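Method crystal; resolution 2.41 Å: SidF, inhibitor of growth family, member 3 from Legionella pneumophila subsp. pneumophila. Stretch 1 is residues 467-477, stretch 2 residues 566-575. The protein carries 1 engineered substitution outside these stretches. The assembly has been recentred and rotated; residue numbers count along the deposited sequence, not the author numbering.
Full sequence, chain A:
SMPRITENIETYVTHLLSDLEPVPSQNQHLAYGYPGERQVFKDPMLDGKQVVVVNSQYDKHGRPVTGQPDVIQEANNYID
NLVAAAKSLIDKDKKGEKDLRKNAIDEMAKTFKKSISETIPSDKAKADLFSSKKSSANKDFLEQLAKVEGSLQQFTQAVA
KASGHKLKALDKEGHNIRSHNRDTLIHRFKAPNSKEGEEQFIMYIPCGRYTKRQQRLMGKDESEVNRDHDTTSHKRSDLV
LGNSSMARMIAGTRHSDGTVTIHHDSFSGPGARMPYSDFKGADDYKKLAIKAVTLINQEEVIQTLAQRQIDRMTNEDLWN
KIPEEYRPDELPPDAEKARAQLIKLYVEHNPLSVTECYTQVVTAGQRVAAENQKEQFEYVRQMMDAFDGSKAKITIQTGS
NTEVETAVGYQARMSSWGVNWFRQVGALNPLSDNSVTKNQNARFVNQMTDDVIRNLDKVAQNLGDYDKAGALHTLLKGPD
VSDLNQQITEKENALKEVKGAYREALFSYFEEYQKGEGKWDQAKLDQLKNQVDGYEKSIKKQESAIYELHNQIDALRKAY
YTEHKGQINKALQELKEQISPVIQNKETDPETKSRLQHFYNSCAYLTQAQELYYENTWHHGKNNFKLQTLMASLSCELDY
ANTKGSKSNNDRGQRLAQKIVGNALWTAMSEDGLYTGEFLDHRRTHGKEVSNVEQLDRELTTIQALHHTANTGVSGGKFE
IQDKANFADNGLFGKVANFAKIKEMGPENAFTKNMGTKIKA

Stretch 1 (467-477) DKAGALHTLLK
Stretch 2, residues 566-575: GQINKALQEL

Two helices far apart in sequence can be held together mainly by apolar packing, and this pair from SidF shows how the side-chain conformations make that possible. Stretch 1 is helical over most of its length, and stretch 2 is a segment of a longer helix; they run nearly antiparallel, with 156° between their N-to-C directions, a signed crossing angle of -156° and a closest axial approach of 8.8 Å. The register runs in the antiparallel sense: the CA atoms of K468 and L575 lie 5.0 Å apart, those of L472 and A571 5.8 Å, and those of L475 and I568 6.5 Å. Most backbone bonds stay within each helix, as in L476 N to L472 O at 2.8 Å and A571 N to Q567 O at 2.7 Å; the second helix is kinked at G566 and Q567, whose N atoms have no bond to the turn before. No hydrogen bond crosses between the stretches. The contact buries 523 Å², summed over both sides.

At the centre L472 acts as a knob, its side chain sitting in a hole formed by I568, A571, L572 and L575. Its CA-to-CB bond points toward the partner helix; chi1 lies between wells at -146° and chi2 is t at -156°. In this conformation L472 CD1 reaches L575 CD1 at 3.9 Å and L572 CG at 4.3 Å, while L472 CD2 approaches I568 CG2 at 4.4 Å. Facing the knob is A571, whose CB also points toward the other helix and meets L472 CG at 4.4 Å. Alanine's methyl touches the knob while adding little bulk at this pairing.

One turn on, L475 also points toward the partner. Its m,t rotamer (-60°, -172°) carries L475 CD1 to 4.3 Å from A571 CB, while L475 CB packs 4.3 Å from I568 CG1. I568, also m,t, starts sideways, and its branched side chain serves three neighbours: CG1 lies against L475, while I568 CG2, already near L472, lies 3.8 Å from L476 CD2. L476 likewise leaves its helix sideways, but chi1 of -78° and chi2 of -152° bring its end nearer.

At the other end L575, with chi1 off-well at -148° and chi2 at -150°, packs over K468 and A469: L575 CG lies 3.8 Å from K468 O, and L575 CD2 is 4.3 Å from A469 CB. The short A469 side chain, set sideways, suits this buried position. K468 takes m,m,t,t and E574 m,t, so that K468 CD comes within 3.6 Å of E574 OE1. K468 NZ remains 4.3 Å from E574 OE1, too far for a salt bridge; the opposite charges are merely neighbours beside a hydrophobic seam.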

ATOM      1  N   ASP A 467     -31.595 -12.248  16.479  1.00109.81           N
ATOM      2  CA  ASP A 467     -32.362 -11.033  16.685  1.00111.49           C
ATOM      3  C   ASP A 467     -31.494  -9.933  17.256  1.00108.72           C
ATOM      4  O   ASP A 467     -31.910  -8.776  17.286  1.00108.67           O
ATOM      5  CB  ASP A 467     -33.536 -11.305  17.616  1.00117.16           C
ATOM      6  CG  ASP A 467     -33.241 -12.419  18.595  1.00124.01           C
ATOM      7  OD1 ASP A 467     -33.206 -13.579  18.124  1.00123.57           O
ATOM      8  OD2 ASP A 467     -33.033 -12.147  19.811  1.00123.03           O
ATOM      9  N   LYS A 468     -30.287 -10.280  17.711  1.00106.38           N
ATOM     10  CA  LYS A 468     -29.391  -9.273  18.292  1.00100.47           C
ATOM     11  C   LYS A 468     -28.711  -8.495  17.186  1.00 95.86           C
ATOM     12  O   LYS A 468     -28.090  -7.465  17.429  1.00 93.64           O
ATOM     13  CB  LYS A 468     -28.358  -9.889  19.247  1.00102.19           C
ATOM     14  CG  LYS A 468     -28.896 -10.420  20.579  1.00108.67           C
ATOM     15  CD  LYS A 468     -29.679  -9.392  21.396  1.00113.66           C
ATOM     16  CE  LYS A 468     -30.740 -10.062  22.258  1.00114.79           C
ATOM     17  NZ  LYS A 468     -31.866  -9.151  22.620  1.00121.28           N
ATOM     18  N   ALA A 469     -28.839  -9.016  15.970  1.00 95.93           N
ATOM     19  CA  ALA A 469     -28.291  -8.382  14.783  1.00 93.08           C
ATOM     20  C   ALA A 469     -29.241  -7.293  14.328  1.00 94.99           C
ATOM     21  O   ALA A 469     -28.823  -6.158  14.070  1.00 96.96           O
ATOM     22  CB  ALA A 469     -28.057  -9.404  13.670  1.00 88.65           C
ATOM     23  N   GLY A 470     -30.523  -7.635  14.247  1.00 96.54           N
ATOM     24  CA  GLY A 470     -31.544  -6.640  13.951  1.00 97.62           C
ATOM     25  C   GLY A 470     -31.379  -5.468  14.903  1.00 99.09           C
ATOM     26  O   GLY A 470     -31.301  -4.308  14.475  1.00102.41           O
ATOM     27  N   ALA A 471     -31.294  -5.776  16.196  1.00 95.67           N
ATOM     28  CA  ALA A 471     -31.208  -4.757  17.221  1.00 96.13           C
ATOM     29  C   ALA A 471     -29.947  -3.883  17.077  1.00 93.98           C
ATOM     30  O   ALA A 471     -29.943  -2.733  17.494  1.00 95.00           O
ATOM     31  CB  ALA A 471     -31.277  -5.399  18.590  1.00 95.59           C
ATOM     32  N   LEU A 472     -28.892  -4.405  16.465  1.00 93.73           N
ATOM     33  CA  LEU A 472     -27.659  -3.608  16.278  1.00 91.53           C
ATOM     34  C   LEU A 472     -27.872  -2.702  15.076  1.00 89.13           C
ATOM     35  O   LEU A 472     -27.581  -1.492  15.092  1.00 83.85           O
ATOM     36  CB  LEU A 472     -26.458  -4.523  16.026  1.00 85.19           C
ATOM     37  CG  LEU A 472     -25.075  -4.119  16.552  1.00 85.59           C
ATOM     38  CD1 LEU A 472     -24.027  -4.813  15.705  1.00 75.53           C
ATOM     39  CD2 LEU A 472     -24.790  -2.614  16.643  1.00 83.31           C
ATOM     40  N   HIS A 473     -28.415  -3.326  14.039  1.00 89.37           N
ATOM     41  CA  HIS A 473     -28.679  -2.670  12.787  1.00 91.14           C
ATOM     42  C   HIS A 473     -29.495  -1.431  13.039  1.00 93.28           C
ATOM     43  O   HIS A 473     -29.068  -0.337  12.664  1.00 91.80           O
ATOM     44  CB  HIS A 473     -29.388  -3.641  11.867  1.00 93.18           C
ATOM     45  CG  HIS A 473     -29.724  -3.073  10.525  1.00 99.26           C
ATOM     46  ND1 HIS A 473     -29.705  -1.757  10.274  1.00104.87           N
ATOM     47  CD2 HIS A 473     -30.128  -3.693   9.345  1.00100.90           C
ATOM     48  CE1 HIS A 473     -30.054  -1.541   8.994  1.00106.18           C
ATOM     49  NE2 HIS A 473     -30.312  -2.729   8.427  1.00101.99           N
ATOM     50  N   THR A 474     -30.655  -1.588  13.702  1.00 97.40           N
ATOM     51  CA  THR A 474     -31.554  -0.460  14.079  1.00 96.52           C
ATOM     52  C   THR A 474     -30.746   0.707  14.616  1.00 94.92           C
ATOM     53  O   THR A 474     -30.887   1.834  14.133  1.00 93.64           O
ATOM     54  CB  THR A 474     -32.600  -0.872  15.142  1.00100.42           C
ATOM     55  OG1 THR A 474     -33.610  -1.668  14.524  1.00108.04           O
ATOM     56  CG2 THR A 474     -33.269   0.361  15.824  1.00 99.98           C
ATOM     57  N   LEU A 475     -29.885   0.413  15.591  1.00 92.40           N
ATOM     58  CA  LEU A 475     -29.046   1.426  16.223  1.00 95.26           C
ATOM     59  C   LEU A 475     -27.990   2.034  15.305  1.00 92.30           C
ATOM     60  O   LEU A 475     -27.677   3.231  15.428  1.00 92.02           O
ATOM     61  CB  LEU A 475     -28.396   0.860  17.484  1.00100.52           C
ATOM     62  CG  LEU A 475     -29.367   0.378  18.585  1.00109.88           C
ATOM     63  CD1 LEU A 475     -28.585   0.021  19.844  1.00110.23           C
ATOM     64  CD2 LEU A 475     -30.451   1.399  18.927  1.00114.77           C
ATOM     65  N   LEU A 476     -27.456   1.227  14.387  1.00 86.11           N
ATOM     66  CA  LEU A 476     -26.365   1.703  13.542  1.00 85.33           C
ATOM     67  C   LEU A 476     -26.852   2.575  12.436  1.00 85.96           C
ATOM     68  O   LEU A 476     -26.061   3.300  11.832  1.00 78.67           O
ATOM     69  CB  LEU A 476     -25.555   0.560  12.946  1.00 81.85           C
ATOM     70  CG  LEU A 476     -24.542  -0.109  13.867  1.00 82.28           C
ATOM     71  CD1 LEU A 476     -23.436  -0.664  12.990  1.00 76.86           C
ATOM     72  CD2 LEU A 476     -23.995   0.837  14.940  1.00 82.03           C
ATOM     73  N   LYS A 477     -28.155   2.486  12.175  1.00 92.95           N
ATOM     74  CA  LYS A 477     -28.819   3.292  11.161  1.00 95.80           C
ATOM     75  C   LYS A 477     -28.499   4.753  11.372  1.00 95.73           C
ATOM     76  O   LYS A 477     -28.558   5.535  10.438  1.00 96.88           O
ATOM     77  CB  LYS A 477     -30.325   3.075  11.206  1.00103.71           C
ATOM     78  CG  LYS A 477     -30.853   2.094  10.169  1.00110.57           C
ATOM     79  CD  LYS A 477     -30.946   2.753   8.795  1.00116.12           C
ATOM     80  CE  LYS A 477     -31.627   1.848   7.774  1.00121.36           C
ATOM     81  NZ  LYS A 477     -31.383   2.250   6.353  1.00124.46           N
ATOM     82  N   GLY A 566     -23.087   4.007  24.435  1.00 95.99           N
ATOM     83  CA  GLY A 566     -23.077   2.988  25.464  1.00 95.32           C
ATOM     84  C   GLY A 566     -23.851   1.751  25.067  1.00100.44           C
ATOM     85  O   GLY A 566     -23.431   0.632  25.347  1.00 97.56           O
ATOM     86  N   GLN A 567     -24.987   1.954  24.411  1.00 96.66           N
ATOM     87  CA  GLN A 567     -25.833   0.832  23.981  1.00101.68           C
ATOM     88  C   GLN A 567     -25.379   0.167  22.678  1.00 97.99           C
ATOM     89  O   GLN A 567     -25.594  -1.040  22.476  1.00 95.38           O
ATOM     90  CB  GLN A 567     -27.301   1.242  23.776  1.00107.43           C
ATOM     91  CG  GLN A 567     -27.851   2.361  24.639  1.00115.66           C
ATOM     92  CD  GLN A 567     -29.119   2.961  24.033  1.00118.57           C
ATOM     93  OE1 GLN A 567     -29.305   4.179  24.049  1.00118.02           O
ATOM     94  NE2 GLN A 567     -29.983   2.108  23.474  1.00116.07           N
ATOM     95  N   ILE A 568     -24.813   0.954  21.772  1.00 93.03           N
ATOM     96  CA  ILE A 568     -24.283   0.381  20.557  1.00 89.04           C
ATOM     97  C   ILE A 568     -23.321  -0.718  20.986  1.00 83.64           C
ATOM     98  O   ILE A 568     -23.363  -1.830  20.478  1.00 80.67           O
ATOM     99  CB  ILE A 568     -23.633   1.465  19.700  1.00 88.41           C
ATOM    100  CG1 ILE A 568     -24.733   2.372  19.115  1.00 91.89           C
ATOM    101  CG2 ILE A 568     -22.832   0.836  18.589  1.00 80.04           C
ATOM    102  CD1 ILE A 568     -24.263   3.743  18.652  1.00 93.58           C
ATOM    103  N   ASN A 569     -22.541  -0.418  22.011  1.00 83.08           N
ATOM    104  CA  ASN A 569     -21.568  -1.359  22.545  1.00 87.27           C
ATOM    105  C   ASN A 569     -22.171  -2.562  23.276  1.00 90.95           C
ATOM    106  O   ASN A 569     -21.799  -3.705  22.996  1.00 89.08           O
ATOM    107  CB  ASN A 569     -20.567  -0.639  23.457  1.00 89.94           C
ATOM    108  CG  ASN A 569     -19.690   0.367  22.708  1.00 89.91           C
ATOM    109  OD1 ASN A 569     -19.489   0.269  21.506  1.00 86.01           O
ATOM    110  ND2 ASN A 569     -19.174   1.349  23.436  1.00 95.52           N
ATOM    111  N   LYS A 570     -23.089  -2.309  24.219  1.00 97.26           N
ATOM    112  CA  LYS A 570     -23.796  -3.399  24.886  1.00 94.78           C
ATOM    113  C   LYS A 570     -24.443  -4.293  23.817  1.00 93.99           C
ATOM    114  O   LYS A 570     -24.419  -5.511  23.964  1.00 96.33           O
ATOM    115  CB  LYS A 570     -24.823  -2.892  25.916  1.00106.62           C
ATOM    116  CG  LYS A 570     -25.432  -3.945  26.868  1.00110.18           C
ATOM    117  CD  LYS A 570     -24.795  -3.989  28.268  1.00113.82           C
ATOM    118  CE  LYS A 570     -23.312  -4.407  28.273  1.00111.80           C
ATOM    119  NZ  LYS A 570     -22.763  -4.527  29.664  1.00110.21           N
ATOM    120  N   ALA A 571     -24.969  -3.700  22.737  1.00 89.98           N
ATOM    121  CA  ALA A 571     -25.606  -4.458  21.634  1.00 88.09           C
ATOM    122  C   ALA A 571     -24.614  -5.299  20.814  1.00 85.41           C
ATOM    123  O   ALA A 571     -24.904  -6.451  20.483  1.00 85.71           O
ATOM    124  CB  ALA A 571     -26.371  -3.528  20.713  1.00 84.36           C
ATOM    125  N   LEU A 572     -23.461  -4.712  20.483  1.00 84.98           N
ATOM    126  CA  LEU A 572     -22.372  -5.418  19.777  1.00 76.51           C
ATOM    127  C   LEU A 572     -21.911  -6.656  20.564  1.00 75.67           C
ATOM    128  O   LEU A 572     -21.794  -7.748  20.025  1.00 73.90           O
ATOM    129  CB  LEU A 572     -21.205  -4.470  19.596  1.00 73.96           C
ATOM    130  CG  LEU A 572     -20.554  -4.351  18.210  1.00 75.05           C
ATOM    131  CD1 LEU A 572     -19.283  -3.522  18.339  1.00 73.98           C
ATOM    132  CD2 LEU A 572     -20.205  -5.663  17.529  1.00 70.04           C
ATOM    133  N   GLN A 573     -21.679  -6.465  21.852  1.00 74.64           N
ATOM    134  CA  GLN A 573     -21.339  -7.534  22.774  1.00 81.11           C
ATOM    135  C   GLN A 573     -22.440  -8.664  22.884  1.00 90.63           C
ATOM    136  O   GLN A 573     -22.118  -9.867  22.950  1.00 92.21           O
ATOM    137  CB  GLN A 573     -21.068  -6.884  24.138  1.00 82.21           C
ATOM    138  CG  GLN A 573     -20.472  -7.799  25.188  1.00 87.65           C
ATOM    139  CD  GLN A 573     -20.510  -7.169  26.571  1.00 96.64           C
ATOM    140  OE1 GLN A 573     -21.561  -7.137  27.242  1.00102.91           O
ATOM    141  NE2 GLN A 573     -19.363  -6.652  27.009  1.00100.03           N
ATOM    142  N   GLU A 574     -23.725  -8.295  22.909  1.00 90.59           N
ATOM    143  CA  GLU A 574     -24.800  -9.315  22.874  1.00 95.67           C
ATOM    144  C   GLU A 574     -24.816 -10.028  21.502  1.00 94.56           C
ATOM    145  O   GLU A 574     -25.017 -11.256  21.435  1.00 91.69           O
ATOM    146  CB  GLU A 574     -26.199  -8.728  23.208  1.00102.25           C
ATOM    147  CG  GLU A 574     -26.405  -8.172  24.627  1.00105.42           C
ATOM    148  CD  GLU A 574     -27.754  -7.468  24.803  1.00113.40           C
ATOM    149  OE1 GLU A 574     -28.320  -7.008  23.789  1.00118.27           O
ATOM    150  OE2 GLU A 574     -28.273  -7.365  25.944  1.00114.22           O
ATOM    151  N   LEU A 575     -24.578  -9.275  20.417  1.00 91.12           N
ATOM    152  CA  LEU A 575     -24.464  -9.912  19.106  1.00 89.54           C
ATOM    153  C   LEU A 575     -23.361 -10.958  19.135  1.00 87.69           C
ATOM    154  O   LEU A 575     -23.567 -12.083  18.682  1.00 87.16           O
ATOM    155  CB  LEU A 575     -24.220  -8.922  17.969  1.00 83.33           C
ATOM    156  CG  LEU A 575     -24.817  -9.286  16.589  1.00 83.63           C
ATOM    157  CD1 LEU A 575     -23.954  -8.700  15.480  1.00 77.41           C
ATOM    158  CD2 LEU A 575     -24.984 -10.773  16.350  1.00 80.30           C
TER